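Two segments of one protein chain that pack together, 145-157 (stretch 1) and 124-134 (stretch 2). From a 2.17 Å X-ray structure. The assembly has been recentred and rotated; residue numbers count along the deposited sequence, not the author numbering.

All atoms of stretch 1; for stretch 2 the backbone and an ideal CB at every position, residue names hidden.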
# COMPACT_ATOMS: atom_id res chain seq x y z
N ASP B 145 19.82 23.83 11.01
CA ASP B 145 19.31 25.07 10.48
C ASP B 145 19.85 26.15 11.42
O ASP B 145 20.56 25.85 12.39
CB ASP B 145 17.77 25.08 10.42
CG ASP B 145 17.21 25.88 9.21
OD1 ASP B 145 16.27 25.39 8.55
OD2 ASP B 145 17.72 26.99 8.90
N TYR B 146 19.50 27.40 11.13
CA TYR B 146 19.99 28.55 11.87
C TYR B 146 18.78 29.38 12.20
O TYR B 146 17.97 29.68 11.32
CB TYR B 146 20.97 29.35 11.00
CG TYR B 146 21.81 30.39 11.71
CD1 TYR B 146 21.61 31.73 11.47
CD2 TYR B 146 22.82 30.02 12.61
CE1 TYR B 146 22.39 32.71 12.11
CE2 TYR B 146 23.61 30.99 13.26
CZ TYR B 146 23.39 32.34 13.00
OH TYR B 146 24.14 33.33 13.62
N ASN B 147 18.63 29.73 13.47
CA ASN B 147 17.61 30.69 13.86
C ASN B 147 18.18 32.10 13.67
O ASN B 147 19.00 32.57 14.46
CB ASN B 147 17.17 30.46 15.32
CG ASN B 147 15.91 31.22 15.66
OD1 ASN B 147 15.78 32.42 15.38
ND2 ASN B 147 14.98 30.53 16.29
N GLU B 148 17.73 32.75 12.59
CA GLU B 148 18.19 34.10 12.26
C GLU B 148 17.72 35.09 13.33
O GLU B 148 18.43 36.05 13.63
CB GLU B 148 17.64 34.55 10.91
CG GLU B 148 17.82 33.59 9.74
CD GLU B 148 19.19 33.68 9.06
OE1 GLU B 148 19.74 34.79 8.86
OE2 GLU B 148 19.71 32.61 8.69
N GLU B 149 16.52 34.87 13.85
CA GLU B 149 15.91 35.79 14.83
C GLU B 149 16.79 35.95 16.06
O GLU B 149 17.02 37.07 16.53
CB GLU B 149 14.52 35.27 15.26
CG GLU B 149 13.35 36.20 14.97
CD GLU B 149 12.76 36.80 16.24
OE1 GLU B 149 13.29 36.52 17.34
OE2 GLU B 149 11.77 37.55 16.15
N HIS B 150 17.29 34.83 16.58
CA HIS B 150 18.14 34.85 17.77
C HIS B 150 19.59 34.46 17.45
O HIS B 150 20.38 34.25 18.35
CB HIS B 150 17.60 33.89 18.84
CG HIS B 150 16.18 34.17 19.26
ND1 HIS B 150 15.09 33.67 18.57
CD2 HIS B 150 15.67 34.85 20.31
CE1 HIS B 150 13.98 34.05 19.17
NE2 HIS B 150 14.30 34.77 20.23
N GLU B 151 19.93 34.36 16.16
CA GLU B 151 21.29 34.00 15.73
C GLU B 151 21.79 32.68 16.38
O GLU B 151 22.82 32.64 17.05
CB GLU B 151 22.26 35.18 15.97
CG GLU B 151 22.23 36.17 14.78
CD GLU B 151 22.54 37.61 15.15
OE1 GLU B 151 23.62 37.89 15.72
OE2 GLU B 151 21.70 38.49 14.82
N MSE B 152 21.05 31.60 16.13
CA MSE B 152 21.22 30.37 16.90
C MSE B 152 21.24 29.13 16.02
O MSE B 152 20.30 28.89 15.29
CB MSE B 152 20.09 30.24 17.94
CG MSE B 152 20.08 28.94 18.74
SE MSE B 152 18.74 28.96 20.21
CE MSE B 152 17.13 28.37 19.23
N CYS B 153 22.31 28.36 16.11
CA CYS B 153 22.38 27.10 15.37
C CYS B 153 21.45 26.09 16.05
O CYS B 153 21.42 25.97 17.30
CB CYS B 153 23.82 26.54 15.31
SG CYS B 153 25.12 27.54 14.39
N VAL B 154 20.71 25.37 15.22
CA VAL B 154 19.82 24.30 15.66
C VAL B 154 20.18 23.04 14.90
O VAL B 154 20.28 23.07 13.70
CB VAL B 154 18.37 24.68 15.36
CG1 VAL B 154 17.45 23.66 15.91
CG2 VAL B 154 18.07 26.03 15.93
N GLY B 155 20.38 21.92 15.58
CA GLY B 155 20.92 20.73 14.92
C GLY B 155 20.45 19.40 15.50
O GLY B 155 20.11 19.28 16.68
N ILE B 156 20.43 18.39 14.65
CA ILE B 156 20.18 17.03 15.07
C ILE B 156 21.29 16.18 14.46
O ILE B 156 21.46 16.16 13.22
CB ILE B 156 18.79 16.52 14.61
CG1 ILE B 156 17.71 17.21 15.43
CG2 ILE B 156 18.67 14.97 14.78
CD1 ILE B 156 16.44 17.40 14.70
N TYR B 157 22.06 15.53 15.32
CA TYR B 157 23.27 14.85 14.90
C TYR B 157 23.22 13.39 15.27
O TYR B 157 22.62 12.99 16.27
CB TYR B 157 24.49 15.45 15.61
CG TYR B 157 24.79 16.89 15.24
CD1 TYR B 157 25.79 17.17 14.31
CD2 TYR B 157 24.09 17.95 15.81
CE1 TYR B 157 26.07 18.46 13.94
CE2 TYR B 157 24.36 19.28 15.44
CZ TYR B 157 25.35 19.53 14.51
OH TYR B 157 25.69 20.83 14.13
N UNK B 124 9.41 17.29 11.79
CA UNK B 124 9.14 18.63 12.22
C UNK B 124 10.05 18.82 13.43
O UNK B 124 10.24 17.90 14.24
CB UNK B 124 7.66 18.86 12.54
N UNK B 125 10.66 20.00 13.50
CA UNK B 125 11.46 20.36 14.65
C UNK B 125 10.99 21.70 15.21
O UNK B 125 10.72 22.64 14.46
CB UNK B 125 12.94 20.42 14.28
N UNK B 126 10.87 21.76 16.53
CA UNK B 126 10.73 23.02 17.25
C UNK B 126 12.06 23.26 17.93
O UNK B 126 12.61 22.33 18.49
CB UNK B 126 9.57 22.99 18.25
N UNK B 127 12.59 24.49 17.86
CA UNK B 127 13.82 24.81 18.59
C UNK B 127 13.47 25.45 19.93
O UNK B 127 12.31 25.69 20.20
CB UNK B 127 14.72 25.74 17.77
N UNK B 128 14.48 25.70 20.76
CA UNK B 128 14.26 26.13 22.13
C UNK B 128 13.64 27.53 22.21
O UNK B 128 13.04 27.90 23.23
CB UNK B 128 15.58 26.10 22.90
N UNK B 129 13.76 28.29 21.11
CA UNK B 129 13.12 29.60 20.99
C UNK B 129 11.75 29.50 20.33
O UNK B 129 11.16 30.51 19.95
CB UNK B 129 14.01 30.55 20.19
N UNK B 130 11.27 28.27 20.15
CA UNK B 130 9.89 28.03 19.79
C UNK B 130 9.52 28.05 18.31
O UNK B 130 8.35 27.90 17.98
CB UNK B 130 9.03 29.07 20.51
N UNK B 131 10.49 28.23 17.42
CA UNK B 131 10.16 28.28 15.99
C UNK B 131 10.28 26.90 15.38
O UNK B 131 11.07 26.07 15.83
CB UNK B 131 11.07 29.26 15.25
N UNK B 132 9.46 26.67 14.36
CA UNK B 132 9.24 25.34 13.84
C UNK B 132 9.91 25.19 12.49
O UNK B 132 9.93 26.12 11.69
CB UNK B 132 7.74 25.04 13.74
N UNK B 133 10.47 24.02 12.25
CA UNK B 133 11.10 23.75 10.97
C UNK B 133 10.39 22.55 10.39
O UNK B 133 10.14 21.55 11.08
CB UNK B 133 12.60 23.51 11.11
N UNK B 134 10.03 22.68 9.12
CA UNK B 134 9.33 21.65 8.39
C UNK B 134 10.22 20.95 7.37
O UNK B 134 11.37 21.38 7.09
CB UNK B 134 8.11 22.25 7.69

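Position 124 has nothing of stretch 1 within reach, so the visible atoms leave its identity open; it is Ile 124.

At position 125 CA-to-CB points toward stretch 1, and the ideal CB lies 4.6 Å from CD1 of Ile 156. An apolar methyl asks for an apolar partner, and a branched side chain of modest size would fit. Val 125 serves, its CG2 lying 3.4 Å from Ile 156 CD1. Position 126 points away, where a polar or charged residue is acceptable; it is Glu 126.

Position 127 points toward stretch 1 again. Its ideal CB is 3.8 Å from Val 154 CG2 and 3.9 Å from Met 152 CE (a selenomethionine), with Asn 147 ND2 a little farther off. The methyls would suit a small apolar residue, but the amide offers a donor, favouring a short acceptor such as aspartate, asparagine or serine. It is Asp 127: Asn 147 ND2 donates to its OD2 (2.9 Å), while its OD1 accepts from the backbone N of position 131 (3.2 Å), tying down the type I turn that starts here.

Position 128 points sideways, with its ideal CB 4.6 Å from Met 152 CE. Many small or polar residues would do at this turn; Thr 128 brings OG1 to 3.5 Å from Met 152 CE.

Position 129 faces stretch 1, its ideal CB 3.6 Å from His 150 CE1 and 3.9 Å from Met 152 CE. A long side chain with an aliphatic stem could cover both. Lys 129 does so: CD lies over one face of the His 150 ring, 3.6 Å from CD2 of that residue, in a CH-pi contact, and CG is 3.3 Å from Met 152 CE.

Position 130 has a phi of 86°, which favours glycine, and it is Gly 130.

Position 131 points toward Asn 147, with ND2 4.2 Å from the ideal CB; long polar chains are plausible. Lys 131 passes its CG 3.7 Å from Asn 147 ND2. Position 132 is out of reach and holds Leu 132.

Position 133 points toward stretch 1, its ideal CB 4.8 Å from Asp 145 OD1, with Val 154 and Asn 147 farther along. A long or large side chain would reach past Asp 145 toward these two, and a polar tip would help. Tyr 133 puts its ring edge against Asp 145 OD1 (3.5 Å from CD2), and its OH donates to Asp 127 OD2 at 2.5 Å, so that carboxylate oxygen serves both stretches. Position 134, out of reach, is Tyr 134.

Stretch 2 124-134: IVEDTKGKLYY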
# COMPACT_ATOMS: atom_id res chain seq x y z
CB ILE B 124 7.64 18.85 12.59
CG1 ILE B 124 6.75 18.34 11.45
CG2 ILE B 124 7.34 20.36 12.91
CD1 ILE B 124 5.24 18.41 11.73
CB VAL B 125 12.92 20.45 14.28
CG1 VAL B 125 13.66 21.22 15.34
CG2 VAL B 125 13.49 19.06 14.08
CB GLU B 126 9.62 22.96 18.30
CG GLU B 126 9.35 24.34 18.96
CD GLU B 126 8.17 24.34 19.89
OE1 GLU B 126 7.70 23.23 20.23
OE2 GLU B 126 7.71 25.44 20.28
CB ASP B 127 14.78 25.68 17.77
CG ASP B 127 14.26 27.11 17.50
OD1 ASP B 127 13.47 27.67 18.28
OD2 ASP B 127 14.68 27.68 16.49
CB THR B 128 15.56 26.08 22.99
OG1 THR B 128 16.62 26.78 22.32
CG2 THR B 128 15.98 24.61 23.27
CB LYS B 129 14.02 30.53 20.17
CG LYS B 129 15.40 30.77 20.79
CD LYS B 129 15.33 31.68 22.00
CE LYS B 129 16.70 31.90 22.62
NZ LYS B 129 16.61 31.98 24.11
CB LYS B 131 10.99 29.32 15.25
CG LYS B 131 12.22 28.83 14.57
CD LYS B 131 12.04 28.80 13.08
CE LYS B 131 12.67 30.02 12.41
NZ LYS B 131 13.46 29.55 11.21
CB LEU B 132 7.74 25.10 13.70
CG LEU B 132 6.94 25.13 15.00
CD1 LEU B 132 5.48 25.26 14.69
CD2 LEU B 132 7.18 23.89 15.80
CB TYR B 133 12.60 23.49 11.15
CG TYR B 133 13.30 24.57 11.94
CD1 TYR B 133 13.11 24.70 13.31
CD2 TYR B 133 14.12 25.49 11.30
CE1 TYR B 133 13.74 25.70 14.03
CE2 TYR B 133 14.74 26.49 12.00
CZ TYR B 133 14.55 26.59 13.36
OH TYR B 133 15.20 27.59 14.03
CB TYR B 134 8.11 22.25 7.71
CG TYR B 134 7.11 22.74 8.74
CD1 TYR B 134 6.15 21.87 9.24
CD2 TYR B 134 7.18 24.03 9.26
CE1 TYR B 134 5.26 22.29 10.22
CE2 TYR B 134 6.31 24.44 10.23
CZ TYR B 134 5.36 23.57 10.71
OH TYR B 134 4.46 23.94 11.68
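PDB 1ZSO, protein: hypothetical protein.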